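Local coordinates for HAD-superfamily hydrolase, subfamily IA, variant 1 (Ehrlichia chaffeensis, PDB 3KZX), which probably hydrolyses 2-phosphoglycolate to glycolate and phosphate, as a member of the HAD-like hydrolase superfamily, at residues A[26-32]-A[120-126]; A[33-39]-A[100-105]; A[146-150]-A[167-172]; A[199-204]-A[212-218]. All coordinates share one frame; numbering follows the deposited sequence. Where two conformers were deposited one is given.

Contact 1 of 4, residues A[26-32]-A[120-126]; sequences TAVIFDW and ITMAIVS
Phe30 and Met122 stand on the same face of two parallel strands, and their side chains cross obliquely. Met122 SD lies 4.0 Å from Phe30 CE2, a Met-aromatic contact with the sulfur set oblique to the ring. Val28 and Ile124 share this face. Ile124 CD1 reaches on to Trp32 CE3 at 4.0 Å. Helix 108-117 packs on Phe30 and Met122, and helix 130-139 on Ile124 and Trp32. On the other face Ile29 meets Val125. With chi1 at -57° Ile29 CG1 lies beside the backbone N and CG2 is anti to it; that methyl touches Val125 CG2 at a tight 3.5 Å. Ala123 lies beside Ile29 here. These are central strands of the Rossmann-like HAD core. Strand 180-184 flanks 27-30 on its other edge. Four backbone bonds join the pair. Val28 N donates to Thr121 O and Phe30 N to Ala123 O, both at 2.9 Å. Ala123 N and Val125 N return bonds to Val28 O and Phe30 O. Asp31, just past strand 27-30, falls where HAD enzymes carry their nucleophile, consistent with that role here. Trp32 N donates to Asp31 OD1 over 2.8 Å, from above the carboxylate plane. Water 2 links Asp31 OD1 to Ser126 OG, 2.7 Å from each. Ser126 OG also bonds to Lys128 N, and Asp31 OD2 forms a salt bridge with Lys159.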
# COMPACT_ATOMS: atom_id res chain seq x y z
N THR A 26 3.58 -14.72 -12.31
CA THR A 26 3.33 -14.13 -13.62
C THR A 26 3.13 -12.61 -13.55
O THR A 26 3.30 -11.91 -14.54
CB THR A 26 2.04 -14.74 -14.26
OG1 THR A 26 0.95 -14.59 -13.32
CG2 THR A 26 2.28 -16.21 -14.67
N ALA A 27 2.73 -12.10 -12.38
CA ALA A 27 2.66 -10.67 -12.13
C ALA A 27 2.68 -10.40 -10.63
O ALA A 27 2.35 -11.30 -9.84
CB ALA A 27 1.37 -10.08 -12.77
N VAL A 28 3.08 -9.21 -10.23
CA VAL A 28 3.07 -8.85 -8.81
C VAL A 28 2.30 -7.54 -8.68
O VAL A 28 2.65 -6.54 -9.26
CB VAL A 28 4.48 -8.70 -8.21
CG1 VAL A 28 4.40 -8.28 -6.69
CG2 VAL A 28 5.28 -10.01 -8.39
N ILE A 29 1.24 -7.58 -7.88
CA ILE A 29 0.43 -6.40 -7.60
C ILE A 29 0.78 -5.91 -6.20
O ILE A 29 0.91 -6.71 -5.29
CB ILE A 29 -1.09 -6.72 -7.71
CG1 ILE A 29 -1.43 -7.29 -9.09
CG2 ILE A 29 -1.93 -5.44 -7.47
CD1 ILE A 29 -2.88 -7.71 -9.23
N PHE A 30 0.90 -4.58 -6.04
CA PHE A 30 1.22 -3.95 -4.76
C PHE A 30 0.14 -3.01 -4.33
O PHE A 30 -0.41 -2.30 -5.15
CB PHE A 30 2.50 -3.12 -4.86
CG PHE A 30 3.76 -3.91 -5.08
CD1 PHE A 30 4.51 -4.35 -3.98
CD2 PHE A 30 4.20 -4.23 -6.35
CE1 PHE A 30 5.66 -5.07 -4.16
CE2 PHE A 30 5.38 -4.97 -6.53
CZ PHE A 30 6.10 -5.38 -5.44
N ASP A 31 -0.14 -2.96 -3.04
CA ASP A 31 -0.87 -1.83 -2.50
C ASP A 31 0.13 -0.71 -2.26
O ASP A 31 1.36 -0.95 -2.24
CB ASP A 31 -1.53 -2.24 -1.20
CG ASP A 31 -2.69 -1.30 -0.79
OD1 ASP A 31 -2.95 -0.28 -1.46
OD2 ASP A 31 -3.36 -1.63 0.21
N TRP A 32 -0.38 0.52 -2.09
CA TRP A 32 0.44 1.69 -1.95
C TRP A 32 0.64 2.02 -0.44
O TRP A 32 1.66 1.68 0.16
CB TRP A 32 -0.19 2.84 -2.77
CG TRP A 32 0.56 4.09 -2.81
CD1 TRP A 32 0.18 5.28 -2.25
CD2 TRP A 32 1.84 4.32 -3.41
NE1 TRP A 32 1.15 6.23 -2.47
CE2 TRP A 32 2.17 5.67 -3.19
CE3 TRP A 32 2.74 3.51 -4.11
CZ2 TRP A 32 3.36 6.23 -3.65
CZ3 TRP A 32 3.93 4.08 -4.56
CH2 TRP A 32 4.23 5.43 -4.32
N ILE A 120 9.17 -9.24 -14.74
CA ILE A 120 7.95 -9.66 -14.09
C ILE A 120 7.08 -8.40 -14.01
O ILE A 120 7.48 -7.40 -13.37
CB ILE A 120 8.21 -10.18 -12.65
CG1 ILE A 120 9.30 -11.27 -12.62
CG2 ILE A 120 6.89 -10.58 -11.98
CD1 ILE A 120 8.86 -12.65 -12.77
N THR A 121 5.92 -8.45 -14.65
CA THR A 121 5.04 -7.29 -14.75
C THR A 121 4.47 -6.95 -13.40
O THR A 121 4.16 -7.86 -12.61
CB THR A 121 3.87 -7.58 -15.73
OG1 THR A 121 4.43 -8.05 -16.95
CG2 THR A 121 3.07 -6.29 -15.99
N MET A 122 4.34 -5.65 -13.14
CA MET A 122 3.83 -5.15 -11.87
C MET A 122 2.69 -4.19 -12.05
O MET A 122 2.58 -3.46 -13.07
CB MET A 122 4.93 -4.43 -11.07
CG MET A 122 6.11 -5.33 -10.70
SD MET A 122 7.46 -4.40 -9.94
CE MET A 122 8.35 -4.09 -11.44
N ALA A 123 1.87 -4.14 -11.01
CA ALA A 123 0.79 -3.17 -10.95
C ALA A 123 0.58 -2.68 -9.54
O ALA A 123 1.08 -3.30 -8.59
CB ALA A 123 -0.48 -3.77 -11.50
N ILE A 124 -0.11 -1.54 -9.42
CA ILE A 124 -0.61 -1.05 -8.11
C ILE A 124 -2.12 -1.10 -8.11
O ILE A 124 -2.78 -0.69 -9.09
CB ILE A 124 -0.09 0.36 -7.80
CG1 ILE A 124 1.40 0.29 -7.40
CG2 ILE A 124 -0.90 1.10 -6.67
CD1 ILE A 124 2.09 1.61 -7.57
N VAL A 125 -2.66 -1.61 -7.02
CA VAL A 125 -4.10 -1.53 -6.74
C VAL A 125 -4.33 -0.97 -5.32
O VAL A 125 -3.97 -1.62 -4.34
CB VAL A 125 -4.78 -2.88 -6.92
CG1 VAL A 125 -6.29 -2.82 -6.57
CG2 VAL A 125 -4.59 -3.37 -8.35
N SER A 126 -4.94 0.22 -5.27
CA SER A 126 -5.08 1.04 -4.09
C SER A 126 -6.47 1.66 -4.03
O SER A 126 -7.08 1.92 -5.08
CB SER A 126 -4.04 2.17 -4.13
OG SER A 126 -4.21 3.07 -3.05
O HOH W 1 5.25 -11.04 -16.10
O HOH W 2 -3.15 2.33 -0.69

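Contact 2 of 4, residues A[33-39]-A[100-105]; sequences YNTLIDT and DNFMLN
Phe102 has CG anti to its carbonyl carbon (chi1 -64°), which sends the ring in among Tyr33, Ile37 and Thr39. Asn105, with chi1 -89°, swings its amide toward the turn at Thr35. The Phe102 ring takes Thr39 CA over one face, 3.9 Å from the ring centroid, in a CH-pi contact. Ile37 CG2 presses on Phe102 CB at 3.5 Å. The Tyr33 and Phe102 rings are nearly perpendicular, with Tyr33 CE1 3.7 Å from Phe102 CE2. Asp100 OD2 lies at the edge of the Tyr33 ring, near its plane, and accepts from Tyr33 OH; the modelled separation is very short, so its exact value is doubtful. Lys128 NZ also bonds to Tyr33 OH. Asn105 grips the turn twice. ND2 donates to Thr35 O at 2.9 Å, almost straight (170°) but from above the carbonyl plane. Asn105 N donates to Leu36 O at 2.8 Å. Further on, Asp38 N bonds to Met103 O at 3.0 Å. Ile37 and Leu104 form an antiparallel non-hydrogen-bonded pair, and Ile37 CD1 touches Leu104 CD2. The helical turn followed by two short, weakly bonded antiparallel strands fits the squiggle and flap of HAD enzymes, with a helical cap inserted between the flap strands.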
# COMPACT_ATOMS: atom_id res chain seq x y z
N TYR A 33 -0.37 2.59 0.19
CA TYR A 33 -0.23 3.02 1.57
C TYR A 33 -0.08 1.80 2.50
O TYR A 33 -0.86 0.88 2.43
CB TYR A 33 -1.44 3.83 2.03
CG TYR A 33 -1.52 5.26 1.52
CD1 TYR A 33 -0.37 6.06 1.39
CD2 TYR A 33 -2.72 5.83 1.23
CE1 TYR A 33 -0.46 7.35 0.93
CE2 TYR A 33 -2.84 7.15 0.80
CZ TYR A 33 -1.71 7.90 0.64
OH TYR A 33 -1.86 9.21 0.23
N ASN A 34 0.94 1.83 3.37
CA ASN A 34 1.20 0.77 4.36
C ASN A 34 1.69 -0.57 3.79
O ASN A 34 1.86 -1.55 4.51
CB ASN A 34 0.02 0.63 5.31
CG ASN A 34 -0.38 1.98 5.89
OD1 ASN A 34 0.42 2.62 6.58
ND2 ASN A 34 -1.57 2.46 5.57
N THR A 35 1.98 -0.58 2.49
CA THR A 35 2.67 -1.67 1.82
C THR A 35 3.93 -1.05 1.20
O THR A 35 4.99 -1.00 1.86
CB THR A 35 1.72 -2.39 0.81
OG1 THR A 35 0.58 -2.89 1.55
CG2 THR A 35 2.45 -3.57 0.09
N LEU A 36 3.85 -0.53 -0.02
CA LEU A 36 5.02 0.16 -0.56
C LEU A 36 5.46 1.38 0.30
O LEU A 36 6.65 1.61 0.48
CB LEU A 36 4.84 0.56 -2.02
CG LEU A 36 4.84 -0.57 -3.08
CD1 LEU A 36 4.33 -0.04 -4.45
CD2 LEU A 36 6.25 -1.24 -3.19
N ILE A 37 4.50 2.16 0.77
CA ILE A 37 4.73 3.43 1.43
C ILE A 37 4.52 3.35 2.94
O ILE A 37 3.54 2.77 3.42
CB ILE A 37 3.77 4.49 0.84
CG1 ILE A 37 4.24 4.90 -0.56
CG2 ILE A 37 3.59 5.73 1.82
CD1 ILE A 37 5.52 5.77 -0.57
N ASP A 38 5.44 3.92 3.69
CA ASP A 38 5.37 4.01 5.14
C ASP A 38 4.66 5.31 5.46
O ASP A 38 5.21 6.39 5.19
CB ASP A 38 6.78 3.98 5.73
CG ASP A 38 6.78 4.02 7.24
OD1 ASP A 38 5.74 4.40 7.84
OD2 ASP A 38 7.85 3.72 7.81
N THR A 39 3.44 5.25 5.99
CA THR A 39 2.67 6.49 6.25
C THR A 39 3.00 7.11 7.64
O THR A 39 2.41 8.10 8.02
CB THR A 39 1.15 6.31 6.11
OG1 THR A 39 0.68 5.35 7.05
CG2 THR A 39 0.76 5.85 4.69
N ASP A 100 1.63 14.13 -0.63
CA ASP A 100 2.35 13.42 0.42
C ASP A 100 3.87 13.70 0.36
O ASP A 100 4.39 14.05 -0.67
CB ASP A 100 2.11 11.90 0.26
CG ASP A 100 0.65 11.47 0.55
OD1 ASP A 100 -0.02 12.06 1.42
OD2 ASP A 100 0.19 10.51 -0.09
N ASN A 101 4.57 13.48 1.46
CA ASN A 101 6.04 13.52 1.48
C ASN A 101 6.58 12.20 2.03
O ASN A 101 7.67 12.17 2.62
CB ASN A 101 6.56 14.70 2.34
N PHE A 102 5.82 11.12 1.86
CA PHE A 102 6.14 9.84 2.50
C PHE A 102 7.30 9.17 1.83
O PHE A 102 7.54 9.32 0.61
CB PHE A 102 4.95 8.86 2.45
CG PHE A 102 3.75 9.29 3.20
CD1 PHE A 102 3.84 9.74 4.52
CD2 PHE A 102 2.49 9.19 2.63
CE1 PHE A 102 2.71 10.11 5.20
CE2 PHE A 102 1.36 9.56 3.32
CZ PHE A 102 1.47 10.02 4.62
N MET A 103 7.98 8.34 2.61
CA MET A 103 9.05 7.55 2.09
C MET A 103 8.53 6.14 1.88
O MET A 103 7.58 5.73 2.50
CB MET A 103 10.21 7.60 3.06
CG MET A 103 10.65 9.04 3.31
SD MET A 103 11.22 9.85 1.79
CE MET A 103 9.81 10.80 1.24
N LEU A 104 9.15 5.43 0.95
CA LEU A 104 8.91 4.02 0.77
C LEU A 104 9.42 3.21 1.97
O LEU A 104 10.35 3.62 2.69
CB LEU A 104 9.62 3.56 -0.52
CG LEU A 104 9.12 4.06 -1.88
CD1 LEU A 104 10.15 3.71 -3.01
CD2 LEU A 104 7.79 3.47 -2.22
N ASN A 105 8.78 2.08 2.22
CA ASN A 105 9.27 1.16 3.20
C ASN A 105 10.59 0.57 2.75
O ASN A 105 10.88 0.48 1.57
CB ASN A 105 8.25 0.04 3.45
CG ASN A 105 7.27 0.41 4.54
OD1 ASN A 105 7.69 0.82 5.60
ND2 ASN A 105 5.97 0.26 4.28
O HOH W 3 7.57 7.68 5.04

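Contact 3 of 4, residues A[146-150]-A[167-172]; sequences FDSII and AALTNI
Strand 148-152 and helix 163-172 are successive elements of the alternating beta-alpha core, and Ser148 and Ile150 of the strand face the helix. Over residues 148-150 and 167-172 the two run nearly antiparallel, at 158°, with closest axis approach 8.0 Å. No direct hydrogen bond joins the segments. Ile172 makes the tightest touch. Its CG1 sits between the backbone N and the carbonyl carbon (chi1 73°), which turns CG2 toward the strand. That methyl lies 3.4 Å from Ser148 CB, closer than usual van der Waals contact, and 3.7 Å from Asp147 CB. Ser148 OG is anti to its backbone N, chi1 180°, and reaches toward the helix backbone, 3.5 Å from Ala168 CA. Water 4 joins the polar groups. It lies 2.5 Å from Ser148 OG and donates to Asn171 OD1 over 3.0 Å. Ile150 meets the small side chains of the helix. Its CG1 is 3.9 Å from Ala168 CB, and its CD1 comes to 4.2 Å from Ala167 CB. Strand 148-152 is an outermost strand of the parallel sheet and bonds to strand 121-126. Ala168 of the helix also touches Val125 there. Ile149 points away from helix 163-172 and packs against helix 130-139.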
# COMPACT_ATOMS: atom_id res chain seq x y z
N PHE A 146 5.48 0.25 -13.25
CA PHE A 146 4.11 -0.31 -13.17
C PHE A 146 3.39 -0.25 -14.47
O PHE A 146 3.28 0.82 -15.10
CB PHE A 146 3.30 0.42 -12.10
CG PHE A 146 3.94 0.35 -10.76
CD1 PHE A 146 3.98 -0.87 -10.07
CD2 PHE A 146 4.55 1.45 -10.21
CE1 PHE A 146 4.61 -0.95 -8.88
CE2 PHE A 146 5.18 1.35 -9.00
CZ PHE A 146 5.22 0.15 -8.34
N ASP A 147 2.88 -1.40 -14.90
CA ASP A 147 2.17 -1.45 -16.16
C ASP A 147 0.69 -1.11 -16.04
O ASP A 147 0.02 -0.93 -17.05
CB ASP A 147 2.43 -2.76 -16.87
CG ASP A 147 3.87 -2.82 -17.40
OD1 ASP A 147 4.60 -3.71 -17.02
OD2 ASP A 147 4.28 -1.92 -18.15
N SER A 148 0.20 -0.99 -14.81
CA SER A 148 -1.17 -0.53 -14.56
C SER A 148 -1.21 0.04 -13.15
O SER A 148 -0.65 -0.56 -12.24
CB SER A 148 -2.14 -1.70 -14.61
OG SER A 148 -3.47 -1.26 -14.36
N ILE A 149 -1.88 1.18 -12.97
CA ILE A 149 -2.05 1.75 -11.65
C ILE A 149 -3.53 2.05 -11.52
O ILE A 149 -4.02 2.94 -12.24
CB ILE A 149 -1.24 3.06 -11.47
CG1 ILE A 149 0.28 2.79 -11.50
CG2 ILE A 149 -1.59 3.76 -10.16
CD1 ILE A 149 1.14 4.00 -11.75
N ILE A 150 -4.20 1.33 -10.61
CA ILE A 150 -5.64 1.41 -10.34
C ILE A 150 -5.87 1.99 -8.91
O ILE A 150 -5.33 1.48 -7.92
CB ILE A 150 -6.29 0.02 -10.43
CG1 ILE A 150 -6.09 -0.57 -11.85
CG2 ILE A 150 -7.80 0.08 -10.08
CD1 ILE A 150 -6.80 0.22 -12.96
N ALA A 167 -9.24 -5.34 -12.92
CA ALA A 167 -8.99 -4.25 -13.82
C ALA A 167 -7.51 -4.11 -14.13
O ALA A 167 -7.15 -3.97 -15.31
CB ALA A 167 -9.55 -2.94 -13.29
N ALA A 168 -6.66 -4.15 -13.10
CA ALA A 168 -5.20 -4.11 -13.32
C ALA A 168 -4.75 -5.25 -14.22
O ALA A 168 -3.93 -5.06 -15.15
CB ALA A 168 -4.45 -4.15 -11.96
N LEU A 169 -5.29 -6.44 -13.97
CA LEU A 169 -4.87 -7.64 -14.74
C LEU A 169 -5.34 -7.57 -16.19
O LEU A 169 -4.60 -7.95 -17.10
CB LEU A 169 -5.36 -8.93 -14.07
CG LEU A 169 -4.72 -9.28 -12.73
CD1 LEU A 169 -5.49 -10.43 -12.01
CD2 LEU A 169 -3.23 -9.67 -12.90
N THR A 170 -6.55 -7.03 -16.41
CA THR A 170 -7.00 -6.74 -17.77
C THR A 170 -6.01 -5.79 -18.47
O THR A 170 -5.60 -6.04 -19.63
CB THR A 170 -8.44 -6.21 -17.78
OG1 THR A 170 -9.29 -7.22 -17.29
CG2 THR A 170 -8.92 -5.80 -19.19
N ASN A 171 -5.58 -4.74 -17.76
CA ASN A 171 -4.75 -3.69 -18.38
C ASN A 171 -3.31 -4.14 -18.60
O ASN A 171 -2.67 -3.65 -19.51
CB ASN A 171 -4.72 -2.42 -17.57
CG ASN A 171 -6.11 -1.75 -17.44
OD1 ASN A 171 -6.32 -0.91 -16.54
ND2 ASN A 171 -7.04 -2.13 -18.29
N ILE A 172 -2.80 -5.07 -17.78
CA ILE A 172 -1.44 -5.63 -18.01
C ILE A 172 -1.47 -6.93 -18.85
O ILE A 172 -0.42 -7.53 -19.09
CB ILE A 172 -0.69 -5.85 -16.69
CG1 ILE A 172 -1.21 -7.04 -15.88
CG2 ILE A 172 -0.67 -4.53 -15.84
CD1 ILE A 172 -0.50 -7.16 -14.54
O HOH W 4 -3.92 0.77 -15.81

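Contact 4 of 4, residues A[199-204]-A[212-218]; sequences LPIKYG and ILSFKNF
Tyr203 and Phe218 meet in an offset stack. Their ring centroids are 4.3 Å apart and their planes are only 20° from parallel. Tyr203 CG is anti to the backbone N (chi1 175°), which extends the ring past the end of strand 213-215 to meet Phe218. Tyr203 CE1 sits over the centre of the Phe218 ring, while Phe218 CZ lies toward the rim of the tyrosine. Water 7, in the plane of the tyrosine ring, is 2.6 Å from Tyr203 OH and accepts from Phe218 N, linking the two residues a second time. On the same face of the strands Ile201 CG2 touches the edge of the Phe215 ring, 3.6 Å from CD2. Ile201 and Leu213 lie side by side and point the same way. The opposite face has Lys202 and Ser214. Lys202 leaves the backbone extended, with CG anti to N (chi1 -176°), then bends at chi3, which brings CE to 3.9 Å from Ser214 OG; a further bend at chi4 turns NZ to a weak bond with water 6. Ser214 OG donates back to Ile212 O, from above the carbonyl plane. At the start of the pair Pro200 CG meets Ile212 CG1 at about a right angle between the side chains. Three backbone bonds of 2.9 Å tie the strands: Lys202 N to Leu213 O, Phe215 N to Lys202 O, and Gly204 N to Phe215 O. Asn217 then caps helix 218-229 through Asp220 N. Parallel pairing of this kind, at an outer border of the sheet, belongs to the Rossmann-like alpha/beta core of HAD proteins.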
# COMPACT_ATOMS: atom_id res chain seq x y z
N LEU A 199 -3.17 -14.81 -5.56
CA LEU A 199 -2.52 -15.24 -4.34
C LEU A 199 -2.23 -14.01 -3.50
O LEU A 199 -1.35 -13.19 -3.85
CB LEU A 199 -1.19 -15.95 -4.61
CG LEU A 199 -0.57 -16.66 -3.41
CD1 LEU A 199 -1.41 -17.89 -3.04
CD2 LEU A 199 0.92 -17.03 -3.70
N PRO A 200 -2.86 -13.93 -2.33
CA PRO A 200 -2.47 -12.89 -1.40
C PRO A 200 -1.14 -13.18 -0.72
O PRO A 200 -0.88 -14.32 -0.36
CB PRO A 200 -3.60 -12.89 -0.39
CG PRO A 200 -4.05 -14.32 -0.35
CD PRO A 200 -3.81 -14.88 -1.74
N ILE A 201 -0.31 -12.16 -0.57
CA ILE A 201 0.84 -12.20 0.34
C ILE A 201 0.68 -11.02 1.33
O ILE A 201 0.62 -9.86 0.92
CB ILE A 201 2.16 -12.10 -0.43
CG1 ILE A 201 2.24 -13.22 -1.46
CG2 ILE A 201 3.35 -12.17 0.55
CD1 ILE A 201 3.57 -13.26 -2.23
N LYS A 202 0.54 -11.33 2.62
CA LYS A 202 0.38 -10.29 3.64
C LYS A 202 1.72 -9.69 3.98
O LYS A 202 2.69 -10.41 4.31
CB LYS A 202 -0.29 -10.83 4.90
CG LYS A 202 -0.59 -9.75 5.98
CD LYS A 202 -1.19 -10.35 7.23
CE LYS A 202 -0.15 -10.66 8.34
NZ LYS A 202 0.38 -9.44 9.07
N TYR A 203 1.77 -8.36 3.89
CA TYR A 203 2.94 -7.57 4.26
C TYR A 203 2.70 -6.91 5.62
O TYR A 203 1.63 -6.32 5.86
CB TYR A 203 3.16 -6.48 3.19
CG TYR A 203 4.27 -5.54 3.53
CD1 TYR A 203 5.60 -5.87 3.22
CD2 TYR A 203 4.02 -4.35 4.17
CE1 TYR A 203 6.64 -5.03 3.54
CE2 TYR A 203 5.06 -3.48 4.53
CZ TYR A 203 6.38 -3.83 4.20
OH TYR A 203 7.41 -2.98 4.52
N GLY A 204 3.68 -6.97 6.49
CA GLY A 204 3.66 -6.12 7.68
C GLY A 204 3.25 -6.91 8.89
O GLY A 204 3.66 -8.06 9.03
N ILE A 212 -2.16 -17.89 5.14
CA ILE A 212 -1.75 -17.00 4.04
C ILE A 212 -0.26 -16.69 4.17
O ILE A 212 0.24 -16.52 5.28
CB ILE A 212 -2.67 -15.75 4.08
CG1 ILE A 212 -4.00 -16.09 3.39
CG2 ILE A 212 -2.09 -14.53 3.43
CD1 ILE A 212 -5.08 -15.15 3.76
N LEU A 213 0.45 -16.68 3.05
CA LEU A 213 1.87 -16.30 3.06
C LEU A 213 1.98 -14.92 3.67
O LEU A 213 1.21 -14.03 3.31
CB LEU A 213 2.45 -16.24 1.64
CG LEU A 213 3.09 -17.43 1.00
CD1 LEU A 213 3.45 -17.08 -0.47
CD2 LEU A 213 4.31 -17.89 1.80
N SER A 214 2.94 -14.75 4.59
CA SER A 214 3.13 -13.49 5.31
C SER A 214 4.62 -13.18 5.43
O SER A 214 5.40 -14.06 5.77
CB SER A 214 2.57 -13.62 6.73
OG SER A 214 1.18 -13.90 6.65
N PHE A 215 4.97 -11.93 5.19
CA PHE A 215 6.33 -11.43 5.36
C PHE A 215 6.29 -10.07 6.03
O PHE A 215 5.32 -9.32 5.84
CB PHE A 215 7.02 -11.29 4.01
CG PHE A 215 7.26 -12.60 3.31
CD1 PHE A 215 8.37 -13.37 3.62
CD2 PHE A 215 6.37 -13.04 2.33
CE1 PHE A 215 8.58 -14.57 2.95
CE2 PHE A 215 6.58 -14.23 1.69
CZ PHE A 215 7.69 -14.98 1.96
N LYS A 216 7.33 -9.77 6.80
CA LYS A 216 7.40 -8.55 7.59
C LYS A 216 8.15 -7.41 6.86
O LYS A 216 8.01 -6.24 7.19
CB LYS A 216 8.05 -8.85 8.94
CG LYS A 216 7.18 -9.73 9.82
CD LYS A 216 7.83 -9.99 11.15
CE LYS A 216 6.86 -10.74 12.09
NZ LYS A 216 7.62 -11.39 13.22
N ASN A 217 8.90 -7.75 5.82
CA ASN A 217 9.66 -6.74 5.10
C ASN A 217 9.91 -7.14 3.67
O ASN A 217 9.78 -8.31 3.31
CB ASN A 217 10.96 -6.47 5.84
CG ASN A 217 11.85 -7.68 5.86
OD1 ASN A 217 12.31 -8.10 4.82
ND2 ASN A 217 12.06 -8.26 7.03
N PHE A 218 10.29 -6.16 2.85
CA PHE A 218 10.47 -6.39 1.43
C PHE A 218 11.75 -7.12 1.08
O PHE A 218 11.86 -7.67 -0.02
CB PHE A 218 10.40 -5.07 0.68
CG PHE A 218 9.03 -4.54 0.53
CD1 PHE A 218 8.05 -5.30 -0.11
CD2 PHE A 218 8.70 -3.30 0.99
CE1 PHE A 218 6.76 -4.80 -0.25
CE2 PHE A 218 7.43 -2.83 0.87
CZ PHE A 218 6.46 -3.57 0.25
O HOH W 5 -0.97 -16.98 0.46
O HOH W 6 2.81 -10.14 7.57
O HOH W 7 9.97 -3.53 4.25

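How the contacts relate
Contacts 1, 3 and 4 share one parallel sheet. Contact 1 is central, while contacts 3 and 4 reach its two outermost strands and do not touch; their nearest atoms are about 8 Å apart. Contact 3 joins contact 1 through Met122 O and Asp147 N, 2.8 Å apart, a probable hydrogen bond. Segment 33-39 of contact 2 continues the chain from contact 1, and Trp32 O lies 2.9 Å from Ile37 N, again a probable hydrogen bond. Phe218 of contact 4 meets Phe30 of contact 1 and also Thr35 of contact 2, where Phe218 CE2 is 3.2 Å from Thr35 O. Asp31, Ser126 and nearby Lys159 mark the probable active site, beside the flap of contact 2.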